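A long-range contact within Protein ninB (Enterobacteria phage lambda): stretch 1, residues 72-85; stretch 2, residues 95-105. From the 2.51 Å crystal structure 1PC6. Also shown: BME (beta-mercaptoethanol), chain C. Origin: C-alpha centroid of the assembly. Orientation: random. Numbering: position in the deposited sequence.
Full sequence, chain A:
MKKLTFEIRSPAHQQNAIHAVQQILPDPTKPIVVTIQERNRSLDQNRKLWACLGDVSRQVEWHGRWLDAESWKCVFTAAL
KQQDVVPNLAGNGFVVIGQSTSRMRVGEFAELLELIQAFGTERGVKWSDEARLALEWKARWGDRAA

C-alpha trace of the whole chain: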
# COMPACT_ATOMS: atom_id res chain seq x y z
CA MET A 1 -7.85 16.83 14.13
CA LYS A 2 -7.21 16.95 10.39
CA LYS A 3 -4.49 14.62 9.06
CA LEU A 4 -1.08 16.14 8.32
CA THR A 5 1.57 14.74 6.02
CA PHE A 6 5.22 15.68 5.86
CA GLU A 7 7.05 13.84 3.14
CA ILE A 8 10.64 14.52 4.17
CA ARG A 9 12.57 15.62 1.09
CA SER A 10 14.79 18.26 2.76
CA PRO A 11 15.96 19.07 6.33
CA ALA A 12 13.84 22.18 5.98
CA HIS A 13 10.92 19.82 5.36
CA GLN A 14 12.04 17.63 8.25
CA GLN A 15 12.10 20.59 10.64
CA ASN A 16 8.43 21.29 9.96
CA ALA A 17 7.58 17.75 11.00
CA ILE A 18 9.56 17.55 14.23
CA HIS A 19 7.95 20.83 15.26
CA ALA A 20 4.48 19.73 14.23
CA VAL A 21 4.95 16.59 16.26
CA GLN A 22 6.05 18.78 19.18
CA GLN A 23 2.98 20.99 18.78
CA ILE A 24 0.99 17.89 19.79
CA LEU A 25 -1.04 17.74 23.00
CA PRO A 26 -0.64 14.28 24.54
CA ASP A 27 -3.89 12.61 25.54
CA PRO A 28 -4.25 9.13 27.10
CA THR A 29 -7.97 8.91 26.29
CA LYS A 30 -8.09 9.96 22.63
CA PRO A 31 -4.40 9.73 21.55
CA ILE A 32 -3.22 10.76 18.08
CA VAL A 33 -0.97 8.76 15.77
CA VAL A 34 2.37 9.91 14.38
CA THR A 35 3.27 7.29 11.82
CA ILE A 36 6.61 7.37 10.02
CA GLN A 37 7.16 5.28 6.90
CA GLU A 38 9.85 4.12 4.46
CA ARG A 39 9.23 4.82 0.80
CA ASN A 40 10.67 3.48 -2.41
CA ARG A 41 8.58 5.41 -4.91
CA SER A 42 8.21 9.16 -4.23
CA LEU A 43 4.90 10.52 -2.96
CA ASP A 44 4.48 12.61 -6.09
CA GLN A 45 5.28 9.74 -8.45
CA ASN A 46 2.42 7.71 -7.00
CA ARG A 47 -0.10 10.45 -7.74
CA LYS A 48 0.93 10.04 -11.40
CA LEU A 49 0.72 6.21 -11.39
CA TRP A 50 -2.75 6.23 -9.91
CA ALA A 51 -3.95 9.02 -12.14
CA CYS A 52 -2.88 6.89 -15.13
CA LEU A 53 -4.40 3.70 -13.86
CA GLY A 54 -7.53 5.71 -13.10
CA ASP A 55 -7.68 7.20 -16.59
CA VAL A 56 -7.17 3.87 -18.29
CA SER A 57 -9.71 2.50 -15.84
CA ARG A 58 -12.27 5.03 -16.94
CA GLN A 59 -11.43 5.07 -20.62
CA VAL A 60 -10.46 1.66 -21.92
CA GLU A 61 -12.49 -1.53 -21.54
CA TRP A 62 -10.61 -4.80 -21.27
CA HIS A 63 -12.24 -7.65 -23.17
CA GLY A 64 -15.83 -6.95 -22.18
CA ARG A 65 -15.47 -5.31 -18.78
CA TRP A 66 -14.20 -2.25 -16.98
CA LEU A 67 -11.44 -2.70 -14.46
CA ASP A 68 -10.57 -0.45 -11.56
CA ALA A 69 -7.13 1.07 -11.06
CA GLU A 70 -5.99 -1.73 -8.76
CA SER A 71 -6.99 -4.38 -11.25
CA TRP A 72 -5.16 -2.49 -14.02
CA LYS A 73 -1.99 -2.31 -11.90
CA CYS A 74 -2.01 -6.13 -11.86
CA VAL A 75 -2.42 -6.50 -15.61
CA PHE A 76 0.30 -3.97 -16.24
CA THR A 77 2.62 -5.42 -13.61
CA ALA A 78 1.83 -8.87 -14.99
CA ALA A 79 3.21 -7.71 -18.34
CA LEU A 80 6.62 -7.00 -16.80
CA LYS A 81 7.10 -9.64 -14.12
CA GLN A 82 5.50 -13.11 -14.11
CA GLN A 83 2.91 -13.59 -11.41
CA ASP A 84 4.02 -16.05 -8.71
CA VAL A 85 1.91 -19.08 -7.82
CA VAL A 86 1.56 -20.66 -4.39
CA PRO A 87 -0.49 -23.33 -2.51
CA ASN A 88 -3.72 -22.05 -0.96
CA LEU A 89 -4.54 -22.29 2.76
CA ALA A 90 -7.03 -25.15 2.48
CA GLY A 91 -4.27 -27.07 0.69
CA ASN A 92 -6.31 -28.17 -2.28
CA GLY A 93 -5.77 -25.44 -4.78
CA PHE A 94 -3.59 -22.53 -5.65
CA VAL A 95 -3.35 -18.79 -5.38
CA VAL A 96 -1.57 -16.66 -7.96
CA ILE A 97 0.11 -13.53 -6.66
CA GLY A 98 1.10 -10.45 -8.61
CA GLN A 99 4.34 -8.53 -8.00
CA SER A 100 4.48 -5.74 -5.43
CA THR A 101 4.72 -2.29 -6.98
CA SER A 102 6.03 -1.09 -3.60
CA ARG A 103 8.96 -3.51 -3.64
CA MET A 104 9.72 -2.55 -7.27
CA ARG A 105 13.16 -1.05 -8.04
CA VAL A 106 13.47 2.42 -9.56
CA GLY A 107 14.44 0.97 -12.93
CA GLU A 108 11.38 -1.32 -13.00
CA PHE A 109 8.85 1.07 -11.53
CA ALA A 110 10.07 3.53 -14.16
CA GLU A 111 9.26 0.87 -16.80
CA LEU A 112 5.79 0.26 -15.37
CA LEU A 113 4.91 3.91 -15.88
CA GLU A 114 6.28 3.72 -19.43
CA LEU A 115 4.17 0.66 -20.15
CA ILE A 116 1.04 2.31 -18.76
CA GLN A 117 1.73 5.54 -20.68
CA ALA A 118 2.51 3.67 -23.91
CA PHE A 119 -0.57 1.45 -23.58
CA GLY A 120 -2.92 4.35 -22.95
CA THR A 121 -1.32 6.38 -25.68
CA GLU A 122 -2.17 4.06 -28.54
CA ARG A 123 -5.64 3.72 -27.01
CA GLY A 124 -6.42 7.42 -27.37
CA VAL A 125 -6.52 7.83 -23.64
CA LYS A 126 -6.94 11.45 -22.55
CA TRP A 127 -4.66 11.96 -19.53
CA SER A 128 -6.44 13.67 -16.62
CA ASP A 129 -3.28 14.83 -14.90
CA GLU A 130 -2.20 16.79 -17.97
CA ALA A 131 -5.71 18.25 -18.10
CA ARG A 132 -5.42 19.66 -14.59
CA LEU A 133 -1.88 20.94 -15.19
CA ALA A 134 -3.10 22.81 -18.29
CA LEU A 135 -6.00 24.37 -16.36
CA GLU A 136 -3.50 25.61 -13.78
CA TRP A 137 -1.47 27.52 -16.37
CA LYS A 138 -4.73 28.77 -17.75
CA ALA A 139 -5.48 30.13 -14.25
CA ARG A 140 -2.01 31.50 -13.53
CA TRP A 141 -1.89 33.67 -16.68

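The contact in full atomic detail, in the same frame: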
# COMPACT_ATOMS: atom_id res chain seq x y z
N TRP A 72 -6.03 -2.84 -12.89
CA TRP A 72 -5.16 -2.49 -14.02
C TRP A 72 -3.69 -2.53 -13.62
O TRP A 72 -2.82 -2.78 -14.46
CB TRP A 72 -5.51 -1.11 -14.58
CG TRP A 72 -6.56 -1.12 -15.67
CD1 TRP A 72 -7.85 -0.67 -15.57
CD2 TRP A 72 -6.41 -1.60 -17.01
NE1 TRP A 72 -8.50 -0.83 -16.77
CE2 TRP A 72 -7.64 -1.40 -17.67
CE3 TRP A 72 -5.35 -2.18 -17.73
CZ2 TRP A 72 -7.85 -1.76 -19.01
CZ3 TRP A 72 -5.56 -2.53 -19.06
CH2 TRP A 72 -6.79 -2.32 -19.68
N LYS A 73 -3.39 -2.28 -12.34
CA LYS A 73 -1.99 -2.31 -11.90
C LYS A 73 -1.49 -3.74 -12.08
O LYS A 73 -0.38 -3.97 -12.55
CB LYS A 73 -1.87 -1.87 -10.44
CG LYS A 73 -0.43 -1.67 -9.98
CD LYS A 73 -0.36 -0.90 -8.66
CE LYS A 73 -0.75 -1.72 -7.43
NZ LYS A 73 0.36 -2.57 -6.89
N CYS A 74 -2.34 -4.71 -11.72
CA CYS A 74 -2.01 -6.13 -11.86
C CYS A 74 -1.66 -6.48 -13.30
O CYS A 74 -0.58 -6.99 -13.59
CB CYS A 74 -3.19 -7.00 -11.42
SG CYS A 74 -3.17 -7.49 -9.71
N VAL A 75 -2.60 -6.21 -14.20
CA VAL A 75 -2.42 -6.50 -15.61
C VAL A 75 -1.12 -5.89 -16.10
O VAL A 75 -0.31 -6.56 -16.75
CB VAL A 75 -3.59 -5.93 -16.44
CG1 VAL A 75 -3.45 -6.36 -17.89
CG2 VAL A 75 -4.92 -6.38 -15.87
N PHE A 76 -0.91 -4.62 -15.79
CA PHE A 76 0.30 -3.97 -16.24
C PHE A 76 1.51 -4.60 -15.59
O PHE A 76 2.47 -4.93 -16.28
CB PHE A 76 0.25 -2.47 -15.97
CG PHE A 76 -0.57 -1.71 -16.97
CD1 PHE A 76 -0.23 -1.74 -18.32
CD2 PHE A 76 -1.69 -0.99 -16.58
CE1 PHE A 76 -1.00 -1.06 -19.27
CE2 PHE A 76 -2.47 -0.30 -17.52
CZ PHE A 76 -2.13 -0.34 -18.87
N THR A 77 1.48 -4.80 -14.28
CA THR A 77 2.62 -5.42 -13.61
C THR A 77 2.84 -6.83 -14.15
O THR A 77 3.97 -7.29 -14.27
CB THR A 77 2.39 -5.48 -12.11
OG1 THR A 77 2.31 -4.15 -11.59
CG2 THR A 77 3.53 -6.22 -11.43
N ALA A 78 1.75 -7.52 -14.47
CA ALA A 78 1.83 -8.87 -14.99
C ALA A 78 2.60 -8.91 -16.29
O ALA A 78 3.25 -9.90 -16.61
CB ALA A 78 0.44 -9.44 -15.20
N ALA A 79 2.53 -7.82 -17.05
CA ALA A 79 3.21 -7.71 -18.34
C ALA A 79 4.73 -7.56 -18.22
O ALA A 79 5.47 -7.78 -19.18
CB ALA A 79 2.63 -6.54 -19.15
N LEU A 80 5.20 -7.18 -17.03
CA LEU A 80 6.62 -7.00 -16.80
C LEU A 80 7.23 -8.17 -16.04
O LEU A 80 8.26 -8.73 -16.45
CB LEU A 80 6.90 -5.70 -16.04
CG LEU A 80 6.77 -4.34 -16.74
CD1 LEU A 80 6.98 -4.50 -18.26
CD2 LEU A 80 5.41 -3.71 -16.44
N LYS A 81 6.60 -8.55 -14.93
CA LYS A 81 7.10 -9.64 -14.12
C LYS A 81 6.03 -10.72 -13.95
O LYS A 81 4.89 -10.41 -13.59
CB LYS A 81 7.53 -9.11 -12.75
CG LYS A 81 7.76 -7.59 -12.73
CD LYS A 81 8.94 -7.18 -11.82
CE LYS A 81 8.78 -7.67 -10.38
NZ LYS A 81 10.07 -7.72 -9.63
N GLN A 82 6.41 -11.97 -14.22
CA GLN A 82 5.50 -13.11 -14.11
C GLN A 82 4.89 -13.20 -12.73
O GLN A 82 5.59 -13.06 -11.74
CB GLN A 82 6.22 -14.42 -14.37
CG GLN A 82 6.84 -14.55 -15.74
CD GLN A 82 6.91 -15.99 -16.19
OE1 GLN A 82 7.31 -16.87 -15.41
NE2 GLN A 82 6.51 -16.25 -17.44
N GLN A 83 3.60 -13.47 -12.68
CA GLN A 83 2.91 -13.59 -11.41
C GLN A 83 3.36 -14.87 -10.73
O GLN A 83 3.49 -15.89 -11.40
CB GLN A 83 1.41 -13.64 -11.63
CG GLN A 83 0.84 -12.37 -12.20
CD GLN A 83 -0.67 -12.33 -12.10
OE1 GLN A 83 -1.35 -13.15 -12.71
NE2 GLN A 83 -1.19 -11.40 -11.32
N ASP A 84 3.61 -14.83 -9.42
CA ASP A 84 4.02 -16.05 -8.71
C ASP A 84 2.81 -16.89 -8.32
O ASP A 84 1.73 -16.37 -8.15
CB ASP A 84 4.84 -15.72 -7.45
CG ASP A 84 6.28 -15.39 -7.76
OD1 ASP A 84 6.76 -15.79 -8.84
OD2 ASP A 84 6.96 -14.74 -6.93
N VAL A 85 3.00 -18.20 -8.20
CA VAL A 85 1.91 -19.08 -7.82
C VAL A 85 2.26 -19.78 -6.53
O VAL A 85 3.41 -20.15 -6.33
CB VAL A 85 1.66 -20.16 -8.88
CG1 VAL A 85 0.57 -21.10 -8.41
CG2 VAL A 85 1.28 -19.51 -10.19
N VAL A 95 -3.12 -20.21 -5.35
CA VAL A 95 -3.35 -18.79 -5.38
C VAL A 95 -2.20 -18.15 -6.13
O VAL A 95 -1.02 -18.42 -5.85
CB VAL A 95 -3.48 -18.20 -3.94
CG1 VAL A 95 -2.61 -18.97 -2.98
CG2 VAL A 95 -3.08 -16.73 -3.94
N VAL A 96 -2.55 -17.35 -7.13
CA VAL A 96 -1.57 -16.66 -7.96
C VAL A 96 -1.42 -15.25 -7.42
O VAL A 96 -2.41 -14.56 -7.17
CB VAL A 96 -2.02 -16.61 -9.42
CG1 VAL A 96 -1.11 -15.68 -10.21
CG2 VAL A 96 -1.98 -18.00 -10.02
N ILE A 97 -0.18 -14.83 -7.23
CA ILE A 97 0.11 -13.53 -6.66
C ILE A 97 0.88 -12.64 -7.62
O ILE A 97 1.87 -13.07 -8.21
CB ILE A 97 0.97 -13.68 -5.38
CG1 ILE A 97 0.30 -14.67 -4.42
CG2 ILE A 97 1.23 -12.30 -4.75
CD1 ILE A 97 1.13 -14.99 -3.22
N GLY A 98 0.42 -11.39 -7.75
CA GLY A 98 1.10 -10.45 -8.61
C GLY A 98 2.33 -9.89 -7.90
O GLY A 98 2.54 -10.18 -6.72
N GLN A 99 3.14 -9.11 -8.60
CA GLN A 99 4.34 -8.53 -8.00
C GLN A 99 4.00 -7.23 -7.30
O GLN A 99 3.14 -6.48 -7.75
CB GLN A 99 5.40 -8.26 -9.07
CG GLN A 99 5.86 -9.50 -9.82
CD GLN A 99 6.26 -10.62 -8.89
OE1 GLN A 99 6.97 -10.42 -7.91
NE2 GLN A 99 5.81 -11.83 -9.21
N SER A 100 4.71 -6.95 -6.21
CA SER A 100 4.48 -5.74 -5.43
C SER A 100 5.09 -4.52 -6.10
O SER A 100 6.30 -4.48 -6.37
CB SER A 100 5.08 -5.90 -4.03
OG SER A 100 4.98 -4.69 -3.30
N THR A 101 4.26 -3.52 -6.37
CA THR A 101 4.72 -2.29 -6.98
C THR A 101 5.59 -1.53 -5.97
O THR A 101 6.50 -0.81 -6.35
CB THR A 101 3.53 -1.42 -7.40
OG1 THR A 101 2.64 -1.26 -6.29
CG2 THR A 101 2.80 -2.08 -8.57
N SER A 102 5.29 -1.72 -4.69
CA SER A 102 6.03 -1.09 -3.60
C SER A 102 7.48 -1.59 -3.60
O SER A 102 8.42 -0.79 -3.57
CB SER A 102 5.39 -1.44 -2.25
OG SER A 102 4.01 -1.12 -2.25
N ARG A 103 7.64 -2.90 -3.64
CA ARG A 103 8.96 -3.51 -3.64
C ARG A 103 9.75 -3.16 -4.90
O ARG A 103 10.98 -3.14 -4.86
CB ARG A 103 8.84 -5.02 -3.50
N MET A 104 9.06 -2.88 -6.00
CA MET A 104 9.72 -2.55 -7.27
C MET A 104 10.93 -1.61 -7.16
O MET A 104 10.94 -0.68 -6.34
CB MET A 104 8.73 -1.90 -8.26
CG MET A 104 7.75 -2.85 -8.96
SD MET A 104 6.98 -2.07 -10.41
CE MET A 104 7.28 -3.28 -11.66
N ARG A 105 11.94 -1.87 -7.99
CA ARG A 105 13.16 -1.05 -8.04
C ARG A 105 12.87 0.15 -8.93
O ARG A 105 11.96 0.11 -9.75
CB ARG A 105 14.32 -1.85 -8.61
C1 BME C . 0.60 -4.94 -8.85
C2 BME C . 0.48 -6.38 -9.40
O1 BME C . -0.69 -4.35 -8.79
S2 BME C . -0.58 -7.37 -8.31

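The contact between these two stretches of ninB is a composite one, in which a short antiparallel strand pairing at one end gives way to side-chain packing and hydrogen bonding against a helix at the other. It illustrates a general principle: backbone pairing fixes the register of two segments, and where they leave the sheet, the contacts pass to side chains. In all, 743 Å² of surface is buried between the two.

The strand portion is brief. Asp-84 and Ile-97 form an antiparallel hydrogen-bonded pair, but its two bonds are unequal. Ile-97 N donates to Asp-84 O at 2.6 Å with a nearly straight N-H...O angle of 170°, whereas the return bond from Asp-84 N to Ile-97 O, at 2.8 Å, is bent to 130° and is weak. Length alone would have concealed the difference. The next pair, Val-85 with Val-96, is of the non-hydrogen-bonded kind, and its CA atoms are closer, 4.2 Å apart against 5.1 Å between the CA atoms of Asp-84 and Ile-97. Here the backbones meet through CA-H...O contacts, Val-96 CA lying 3.3 Å from Asp-84 O and Val-85 CA 3.6 Å from Val-95 O. The two valine side chains share a face of the sheet and touch, with CG2 of Val-85 3.6 Å from CG2 of Val-96. The side chains of Asp-84 and Ile-97 occupy the other face.

Just beyond the pairing, Gln-83 still touches the other segment: Gln-83 CB packs 3.5 Å from Val-96 CG1. Gln-99 then bridges the turn between strand and helix, and it loses more surface to the opposing stretch than any other residue here. Gln-99 NE2 donates a weak hydrogen bond to Gln-82 O (2.8 Å, 129°), capturing a main-chain carbonyl outside the strand ladder. The aliphatic part of the same side chain packs on neighbouring residues, with Gln-99 CG 3.4 Å from Lys-81 CB and Gln-99 CB 3.6 Å from Thr-77 CG2. A single glutamine thus combines a polar tip with an apolar stem.

Along the helix, Lys-73 and Thr-77 lie one turn apart, and both direct their CA-to-CB bonds toward the second stretch. Lys-73 NZ donates to Thr-101 OG1 at 2.7 Å. Thr-77 turns its hydroxyl back to its own helix, Thr-77 OG1 donating to Lys-73 O at 2.9 Å, while the same oxygen lies 3.7 Å from Thr-101 CG2.

A beta-mercaptoethanol molecule (BME), probably from the crystallisation liquor, occupies the space between the segments. The entry declares a covalent bond from Cys-74 SG to BME S2, although the modelled separation of 2.9 Å is stretched. Lys-73 NZ also gives BME O1 a weak hydrogen bond at 2.8 Å. Gly-98 leaves room for the ligand: Gly-98 CA is 3.5 Å from BME S2, and an ideally placed CB on Gly-98 would clash with that sulfur at 2.2 Å.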